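Local coordinates for putative 6-phosphogluconolactonase (Neisseria gonorrhoeae, PDB 3LHI), which probably hydrolyses 6-phosphogluconolactone to 6-phosphogluconate, the second step of the oxidative pentose phosphate pathway, at residues G134-D138 and E197-F202; V189-G195 and C226-E232. All coordinates share one frame; numbering follows the deposited sequence.

Contact 1 (G134-D138 and E197-F202); sequences GMGND and EKKAVF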
ATOM      1  N   GLY A 134       3.018  -3.338   2.941  1.00 11.39           N
ATOM      2  CA  GLY A 134       3.598  -3.796   4.160  1.00 12.82           C
ATOM      3  C   GLY A 134       2.963  -5.124   4.540  1.00 13.77           C
ATOM      4  O   GLY A 134       2.164  -5.680   3.790  1.00 13.54           O
HETATM    5  N   MSE A 135       3.348  -5.674   5.678  1.00 12.86           N
HETATM    6  CA  MSE A 135       2.791  -6.932   6.160  1.00 13.49           C
HETATM    7  C   MSE A 135       2.670  -6.892   7.665  1.00 13.48           C
HETATM    8  O   MSE A 135       3.643  -6.516   8.346  1.00 15.85           O
HETATM    9  CB  MSE A 135       3.668  -8.081   5.716  1.00 14.60           C
HETATM   10  CG  MSE A 135       3.107  -9.482   6.069  1.00 14.78           C
HETATM   11 SE   MSE A 135       4.473 -10.838   5.950  0.75 15.40          SE
HETATM   12  CE  MSE A 135       5.385 -10.296   7.559  1.00 17.74           C
ATOM     13  N   GLY A 136       1.533  -7.303   8.203  1.00 14.54           N
ATOM     14  CA  GLY A 136       1.387  -7.425   9.645  1.00 14.42           C
ATOM     15  C   GLY A 136       1.978  -8.727  10.176  1.00 14.62           C
ATOM     16  O   GLY A 136       2.354  -9.640   9.433  1.00 15.21           O
ATOM     17  N   ASN A 137       2.011  -8.801  11.515  1.00 16.86           N
ATOM     18  CA  ASN A 137       2.451 -10.006  12.186  1.00 16.65           C
ATOM     19  C   ASN A 137       1.508 -11.186  11.964  1.00 17.26           C
ATOM     20  O   ASN A 137       1.922 -12.313  12.128  1.00 19.93           O
ATOM     21  CB  ASN A 137       2.573  -9.723  13.684  1.00 18.99           C
ATOM     22  CG  ASN A 137       3.757  -8.818  14.033  1.00 22.86           C
ATOM     23  OD1 ASN A 137       4.788  -8.766  13.335  1.00 24.98           O
ATOM     24  ND2 ASN A 137       3.643  -8.161  15.187  1.00 29.79           N
ATOM     25  N   ASP A 138       0.281 -10.906  11.517  1.00 15.04           N
ATOM     26  CA  ASP A 138      -0.706 -11.893  11.093  1.00 14.88           C
ATOM     27  C   ASP A 138      -0.567 -12.297   9.632  1.00 14.99           C
ATOM     28  O   ASP A 138      -1.384 -13.056   9.120  1.00 15.52           O
ATOM     29  CB  ASP A 138      -2.127 -11.372  11.377  1.00 16.59           C
ATOM     30  CG  ASP A 138      -2.479 -10.138  10.581  1.00 16.34           C
ATOM     31  OD1 ASP A 138      -1.566  -9.549   9.964  1.00 14.98           O
ATOM     32  OD2 ASP A 138      -3.669  -9.808  10.562  1.00 17.68           O
ATOM     33  N   GLU A 197      10.578 -11.282  13.484  1.00 25.58           N
ATOM     34  CA  GLU A 197       9.190 -11.807  13.640  1.00 26.40           C
ATOM     35  C   GLU A 197       8.501 -11.747  12.293  1.00 25.78           C
ATOM     36  O   GLU A 197       7.987 -12.759  11.799  1.00 26.97           O
ATOM     37  CB  GLU A 197       8.352 -11.032  14.671  1.00 26.27           C
ATOM     38  CG  GLU A 197       6.872 -11.568  14.719  1.00 30.47           C
ATOM     39  CD  GLU A 197       6.001 -10.993  15.838  1.00 31.95           C
ATOM     40  OE1 GLU A 197       6.501 -10.151  16.624  1.00 38.92           O
ATOM     41  OE2 GLU A 197       4.792 -11.400  15.923  1.00 34.86           O
ATOM     42  N   LYS A 198       8.625 -10.595  11.656  1.00 24.35           N
ATOM     43  CA  LYS A 198       8.103 -10.466  10.270  1.00 22.59           C
ATOM     44  C   LYS A 198       8.855 -11.313   9.269  1.00 22.01           C
ATOM     45  O   LYS A 198       8.245 -11.838   8.347  1.00 22.42           O
ATOM     46  CB  LYS A 198       7.978  -9.028   9.832  1.00 21.37           C
ATOM     47  CG  LYS A 198       6.791  -8.389  10.548  1.00 23.41           C
ATOM     48  CD  LYS A 198       6.566  -7.024  10.094  1.00 21.42           C
ATOM     49  CE  LYS A 198       5.419  -6.324  10.818  1.00 21.97           C
ATOM     50  NZ  LYS A 198       5.205  -5.066  10.056  1.00 26.85           N
ATOM     51  N   LYS A 199      10.181 -11.490   9.410  0.50 21.26           N
ATOM     52  CA  LYS A 199      10.861 -12.416   8.479  0.50 22.16           C
ATOM     53  C   LYS A 199      10.298 -13.827   8.645  0.50 22.90           C
ATOM     54  O   LYS A 199      10.084 -14.511   7.652  0.50 24.09           O
ATOM     55  CB  LYS A 199      12.404 -12.424   8.552  0.50 21.73           C
ATOM     56  CG  LYS A 199      13.041 -13.318   7.429  0.50 22.53           C
ATOM     57  CD  LYS A 199      14.567 -13.271   7.379  0.50 26.68           C
ATOM     58  CE  LYS A 199      15.132 -14.229   6.326  0.50 30.18           C
ATOM     59  NZ  LYS A 199      14.743 -15.655   6.564  0.50 31.84           N
ATOM     60  N   ALA A 200       9.998 -14.234   9.876  1.00 25.99           N
ATOM     61  CA  ALA A 200       9.446 -15.602  10.100  1.00 26.79           C
ATOM     62  C   ALA A 200       8.055 -15.816   9.472  1.00 24.68           C
ATOM     63  O   ALA A 200       7.819 -16.777   8.721  1.00 25.65           O
ATOM     64  CB  ALA A 200       9.456 -15.976  11.609  1.00 29.17           C
ATOM     65  N   VAL A 201       7.208 -14.813   9.631  1.00 25.68           N
ATOM     66  CA  VAL A 201       5.884 -14.832   9.017  1.00 24.48           C
ATOM     67  C   VAL A 201       5.973 -14.770   7.491  1.00 22.54           C
ATOM     68  O   VAL A 201       5.289 -15.520   6.782  1.00 23.75           O
ATOM     69  CB  VAL A 201       5.086 -13.660   9.549  1.00 25.10           C
ATOM     70  CG1 VAL A 201       3.739 -13.538   8.797  1.00 24.83           C
ATOM     71  CG2 VAL A 201       4.867 -13.803  11.057  1.00 27.29           C
ATOM     72  N   PHE A 202       6.826 -13.873   6.975  1.00 21.43           N
ATOM     73  CA  PHE A 202       7.116 -13.871   5.554  1.00 20.80           C
ATOM     74  C   PHE A 202       7.536 -15.272   5.035  1.00 22.06           C
ATOM     75  O   PHE A 202       7.049 -15.733   3.980  1.00 21.20           O
ATOM     76  CB  PHE A 202       8.183 -12.833   5.201  1.00 20.36           C
ATOM     77  CG  PHE A 202       8.518 -12.820   3.767  1.00 20.38           C
ATOM     78  CD1 PHE A 202       7.810 -12.024   2.874  1.00 20.07           C
ATOM     79  CD2 PHE A 202       9.515 -13.639   3.267  1.00 22.22           C
ATOM     80  CE1 PHE A 202       8.089 -12.060   1.550  1.00 20.79           C
ATOM     81  CE2 PHE A 202       9.794 -13.669   1.909  1.00 22.88           C
ATOM     82  CZ  PHE A 202       9.068 -12.848   1.050  1.00 21.09           C
TER
HETATM   83  O   HOH W   1       5.558  -4.067   6.881  1.00 16.94           O
HETATM   84  O   HOH W   2       3.433 -13.320  14.245  1.00 38.30           O

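Contact 2 (V189-G195 and C226-E232); sequences VFLAIQG and CHVFYAE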
ATOM      1  N   VAL A 189       5.432  -4.018  -7.810  1.00 13.82           N
ATOM      2  CA  VAL A 189       5.006  -4.225  -6.449  1.00 13.94           C
ATOM      3  C   VAL A 189       6.228  -4.408  -5.568  1.00 14.51           C
ATOM      4  O   VAL A 189       7.077  -5.272  -5.812  1.00 16.46           O
ATOM      5  CB  VAL A 189       4.085  -5.439  -6.330  1.00 14.98           C
ATOM      6  CG1 VAL A 189       3.628  -5.646  -4.880  1.00 16.91           C
ATOM      7  CG2 VAL A 189       2.839  -5.252  -7.257  1.00 14.92           C
ATOM      8  N   PHE A 190       6.284  -3.616  -4.523  1.00 13.04           N
ATOM      9  CA  PHE A 190       7.324  -3.682  -3.503  1.00 13.21           C
ATOM     10  C   PHE A 190       6.691  -4.089  -2.171  1.00 15.16           C
ATOM     11  O   PHE A 190       5.546  -3.744  -1.908  1.00 15.82           O
ATOM     12  CB  PHE A 190       7.985  -2.339  -3.332  1.00 13.45           C
ATOM     13  CG  PHE A 190       8.763  -1.871  -4.508  1.00 13.98           C
ATOM     14  CD1 PHE A 190       8.141  -1.205  -5.576  1.00 15.38           C
ATOM     15  CD2 PHE A 190      10.105  -2.091  -4.573  1.00 15.40           C
ATOM     16  CE1 PHE A 190       8.894  -0.807  -6.685  1.00 14.63           C
ATOM     17  CE2 PHE A 190      10.835  -1.675  -5.627  1.00 15.30           C
ATOM     18  CZ  PHE A 190      10.235  -1.076  -6.702  1.00 14.73           C
ATOM     19  N   LEU A 191       7.434  -4.796  -1.325  1.00 14.93           N
ATOM     20  CA  LEU A 191       7.038  -5.132   0.050  1.00 13.97           C
ATOM     21  C   LEU A 191       8.185  -4.674   0.952  1.00 16.54           C
ATOM     22  O   LEU A 191       9.354  -5.085   0.727  1.00 17.96           O
ATOM     23  CB  LEU A 191       6.819  -6.645   0.200  1.00 15.04           C
ATOM     24  CG  LEU A 191       6.530  -7.108   1.636  1.00 16.00           C
ATOM     25  CD1 LEU A 191       5.235  -6.527   2.176  1.00 16.91           C
ATOM     26  CD2 LEU A 191       6.481  -8.632   1.684  1.00 18.43           C
ATOM     27  N   ALA A 192       7.865  -3.887   1.961  1.00 15.04           N
ATOM     28  CA  ALA A 192       8.825  -3.481   2.963  1.00 16.53           C
ATOM     29  C   ALA A 192       8.438  -4.031   4.310  1.00 17.14           C
ATOM     30  O   ALA A 192       7.307  -3.852   4.755  1.00 17.92           O
ATOM     31  CB  ALA A 192       8.853  -1.969   3.045  1.00 19.55           C
ATOM     32  N   ILE A 193       9.364  -4.774   4.920  1.00 17.18           N
ATOM     33  CA  ILE A 193       9.154  -5.408   6.214  1.00 18.14           C
ATOM     34  C   ILE A 193      10.416  -5.248   7.054  1.00 21.29           C
ATOM     35  O   ILE A 193      11.496  -5.102   6.518  1.00 20.45           O
ATOM     36  CB  ILE A 193       8.740  -6.884   6.060  1.00 17.19           C
ATOM     37  CG1 ILE A 193       9.665  -7.659   5.134  1.00 20.11           C
ATOM     38  CG2 ILE A 193       7.228  -7.036   5.724  1.00 19.27           C
ATOM     39  CD1 ILE A 193       9.631  -9.181   5.338  1.00 23.11           C
ATOM     40  N   GLN A 194      10.240  -5.286   8.365  1.00 22.44           N
ATOM     41  CA  GLN A 194      11.360  -5.143   9.299  1.00 24.38           C
ATOM     42  C   GLN A 194      11.257  -6.140  10.469  1.00 24.10           C
ATOM     43  O   GLN A 194      10.154  -6.368  11.034  1.00 24.36           O
ATOM     44  CB  GLN A 194      11.418  -3.692   9.788  1.00 28.33           C
ATOM     45  CG  GLN A 194      12.545  -3.392  10.743  1.00 34.26           C
ATOM     46  CD  GLN A 194      12.601  -1.925  11.164  1.00 40.70           C
ATOM     47  OE1 GLN A 194      12.009  -1.035  10.533  1.00 45.57           O
ATOM     48  NE2 GLN A 194      13.351  -1.668  12.226  1.00 47.19           N
ATOM     49  N   GLY A 195      12.392  -6.790  10.797  1.00 25.12           N
ATOM     50  CA  GLY A 195      12.456  -7.587  12.059  1.00 25.16           C
ATOM     51  C   GLY A 195      12.260  -9.080  11.892  1.00 27.61           C
ATOM     52  O   GLY A 195      11.571  -9.529  10.963  1.00 28.57           O
ATOM     53  N   CYS A 226       7.186  -9.741  -6.543  0.50 21.43           N
ATOM     54  CA  CYS A 226       7.348  -8.746  -5.475  0.50 20.12           C
ATOM     55  C   CYS A 226       8.805  -8.456  -5.139  0.50 19.17           C
ATOM     56  O   CYS A 226       9.590  -9.390  -4.869  0.50 20.50           O
ATOM     57  CB  CYS A 226       6.685  -9.194  -4.164  0.50 19.87           C
ATOM     58  SG  CYS A 226       4.944  -9.286  -4.175  0.50 25.13           S
ATOM     59  N   HIS A 227       9.154  -7.170  -5.100  1.00 17.78           N
ATOM     60  CA  HIS A 227      10.512  -6.755  -4.701  1.00 18.86           C
ATOM     61  C   HIS A 227      10.467  -6.511  -3.174  1.00 17.88           C
ATOM     62  O   HIS A 227       9.821  -5.566  -2.745  1.00 18.16           O
ATOM     63  CB  HIS A 227      10.869  -5.482  -5.477  1.00 19.64           C
ATOM     64  CG  HIS A 227      10.728  -5.619  -6.962  1.00 21.96           C
ATOM     65  ND1 HIS A 227      11.761  -6.104  -7.738  1.00 25.79           N
ATOM     66  CD2 HIS A 227       9.691  -5.362  -7.808  1.00 25.75           C
ATOM     67  CE1 HIS A 227      11.374  -6.135  -9.007  1.00 32.59           C
ATOM     68  NE2 HIS A 227      10.124  -5.686  -9.080  1.00 29.94           N
ATOM     69  N   VAL A 228      11.133  -7.367  -2.379  1.00 17.53           N
ATOM     70  CA  VAL A 228      11.002  -7.372  -0.941  1.00 17.53           C
ATOM     71  C   VAL A 228      12.251  -6.713  -0.317  1.00 17.70           C
ATOM     72  O   VAL A 228      13.386  -7.080  -0.662  1.00 19.77           O
ATOM     73  CB  VAL A 228      10.779  -8.788  -0.358  1.00 20.12           C
ATOM     74  CG1 VAL A 228      10.555  -8.663   1.157  1.00 22.23           C
ATOM     75  CG2 VAL A 228       9.622  -9.528  -1.097  1.00 21.83           C
ATOM     76  N   PHE A 229      12.017  -5.688   0.494  1.00 16.41           N
ATOM     77  CA  PHE A 229      13.065  -4.943   1.178  1.00 16.19           C
ATOM     78  C   PHE A 229      12.926  -5.178   2.653  1.00 17.61           C
ATOM     79  O   PHE A 229      11.946  -4.754   3.262  1.00 18.01           O
ATOM     80  CB  PHE A 229      12.993  -3.439   0.865  1.00 16.01           C
ATOM     81  CG  PHE A 229      13.490  -3.078  -0.503  1.00 15.13           C
ATOM     82  CD1 PHE A 229      12.808  -3.459  -1.663  1.00 16.97           C
ATOM     83  CD2 PHE A 229      14.671  -2.402  -0.650  1.00 16.37           C
ATOM     84  CE1 PHE A 229      13.319  -3.178  -2.897  1.00 16.77           C
ATOM     85  CE2 PHE A 229      15.170  -2.084  -1.921  1.00 19.46           C
ATOM     86  CZ  PHE A 229      14.494  -2.498  -3.046  1.00 17.53           C
ATOM     87  N   TYR A 230      13.940  -5.799   3.249  1.00 19.96           N
ATOM     88  CA  TYR A 230      13.876  -6.225   4.645  1.00 20.22           C
ATOM     89  C   TYR A 230      15.023  -5.622   5.412  1.00 22.31           C
ATOM     90  O   TYR A 230      16.150  -5.636   4.934  1.00 22.45           O
ATOM     91  CB  TYR A 230      14.003  -7.746   4.717  1.00 22.04           C
ATOM     92  CG  TYR A 230      14.185  -8.284   6.107  1.00 22.75           C
ATOM     93  CD1 TYR A 230      13.140  -8.300   7.005  1.00 22.96           C
ATOM     94  CD2 TYR A 230      15.419  -8.733   6.548  1.00 26.86           C
ATOM     95  CE1 TYR A 230      13.291  -8.785   8.269  1.00 24.86           C
ATOM     96  CE2 TYR A 230      15.578  -9.190   7.849  1.00 27.24           C
ATOM     97  CZ  TYR A 230      14.528  -9.189   8.706  1.00 23.63           C
ATOM     98  OH  TYR A 230      14.636  -9.654  10.007  1.00 30.13           O
ATOM     99  N   ALA A 231      14.728  -5.130   6.605  1.00 24.46           N
ATOM    100  CA  ALA A 231      15.749  -4.634   7.518  1.00 27.73           C
ATOM    101  C   ALA A 231      15.609  -5.390   8.807  1.00 26.94           C
ATOM    102  O   ALA A 231      14.512  -5.643   9.272  1.00 28.27           O
ATOM    103  CB  ALA A 231      15.548  -3.131   7.778  1.00 29.16           C
ATOM    104  N   GLU A 232      16.734  -5.724   9.426  1.00 31.66           N
ATOM    105  CA  GLU A 232      16.612  -6.448  10.675  1.00 34.65           C
ATOM    106  C   GLU A 232      16.066  -5.497  11.733  1.00 36.92           C
ATOM    107  O   GLU A 232      16.061  -4.236  11.706  1.00 37.50           O
ATOM    108  CB  GLU A 232      17.908  -7.150  11.147  1.00 37.65           C
ATOM    109  CG  GLU A 232      19.118  -6.650  10.497  1.00 43.98           C
ATOM    110  CD  GLU A 232      20.377  -7.235  11.085  1.00 48.48           C
ATOM    111  OE1 GLU A 232      20.591  -7.098  12.324  1.00 55.67           O
ATOM    112  OE2 GLU A 232      21.148  -7.811  10.288  1.00 49.59           O
ATOM    113  OXT GLU A 232      15.545  -6.059  12.680  1.00 40.60           O
TER
HETATM  114  O   HOH W   3      13.763  -4.768  13.728  1.00 51.65           O

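Contact 1 (G134-D138 and E197-F202)
Met135 and Lys198 anchor a loop-on-helix contact, in which the loop leaving strand 130-133 lies against the first turns of helix 196-206. Their side chains run antiparallel alongside each other. The Lys198 chain is extended beyond CG, and this stretch carries NZ to Met135 O, 2.7 Å away, in a bond at a C=O...N angle of 162°. A long, flexible lysine suits this place: its methylenes cover the loop while its ammonium group satisfies a backbone carbonyl. A water accepts from Met135 N at 3.0 Å and, weakly, from Lys198 NZ.

Met135, a selenomethionine here, is buried, and its flexible apolar chain suits the interface between loop and helix, where it meets Val201 and Phe202. A bend at chi3 (73°) folds CE back onto the helix, 3.8 Å from Val201 CG1. At the exposed margin, where polar residues suit the solvent, the Asn137 amide and Glu197 carboxylate stack with planes 9° apart. Asn137 CG lies 3.4 Å from Glu197 OE2. A second water donates to both Asn137 O and Glu197 OE2, bridging the two segments. The loop matches the family's G-x-G-x-D-G-H pattern, which lies at the active site in relatives and probably here.

Contact 2 (V189-G195 and C226-E232)
Strands 189-194 and 226-231 run parallel, their directions 22° apart, and six backbone hydrogen bonds pass between them from His227 N...Val189 O to Gly195 N...Ala231 O. They are neighbouring strands of a beta-alpha-beta crossover in the Rossmann-like sheet, joined through helices 196-206 and 215-219. The Phe229 N bond to Leu191 O is short and straight, at 2.7 Å with an N-H...O angle of 172°.

The Phe190 and Phe229 rings project together from one face. Phe229 CE1 meets the edge of the Phe190 ring, 3.8 Å from CD2. His227 lies oblique to Phe190, with its CB 3.6 Å from Phe190 CD2. The two phenylalanine rings pack under helix 11-33, whose Leu18 touches both; small Ala192 on the same face also meets Leu18.

The other face carries Leu191, Val228, Ile193 and Tyr230. Leu191 CD2 packs 4.1 Å from Val228 CG1, and these branched aliphatic residues suit a strand face covered by Phe202 of helix 196-206. Ile193 has CG1 between its backbone N and carbonyl carbon (chi1 50°), which lets CD1 reach Tyr230 CD1 at 4.0 Å. Gly195, at the N-cap position of the following helix, adopts a positive phi, where the absence of a CB avoids collision with Gln194 O. The edge of the Tyr230 ring comes up to the Gly195 backbone, CE1 standing 3.3 Å from Gly195 N.

Contact 2 is mostly buried sheet core, opening to solvent at its Gln194 and Glu232 end, whereas contact 1 is only partly buried and reaches the surface at its Asn137 and Glu197 end. Chain order ties them: helix 196-206 follows strand 188-194 with Gly195 alone between, so one element of contact 1 continues from one of contact 2. The regular backbone bonding of the strands gives way in the loop to a lysine side chain and waters that serve backbone atoms. Between the two, the packing is apolar: Phe202 CE1 lies 3.8 Å from Leu191 CD2, and Met135 CB 3.7 Å from Ile193 CG2. The helix thus covers one face of the strand pair while also bordering the glycine-rich loop.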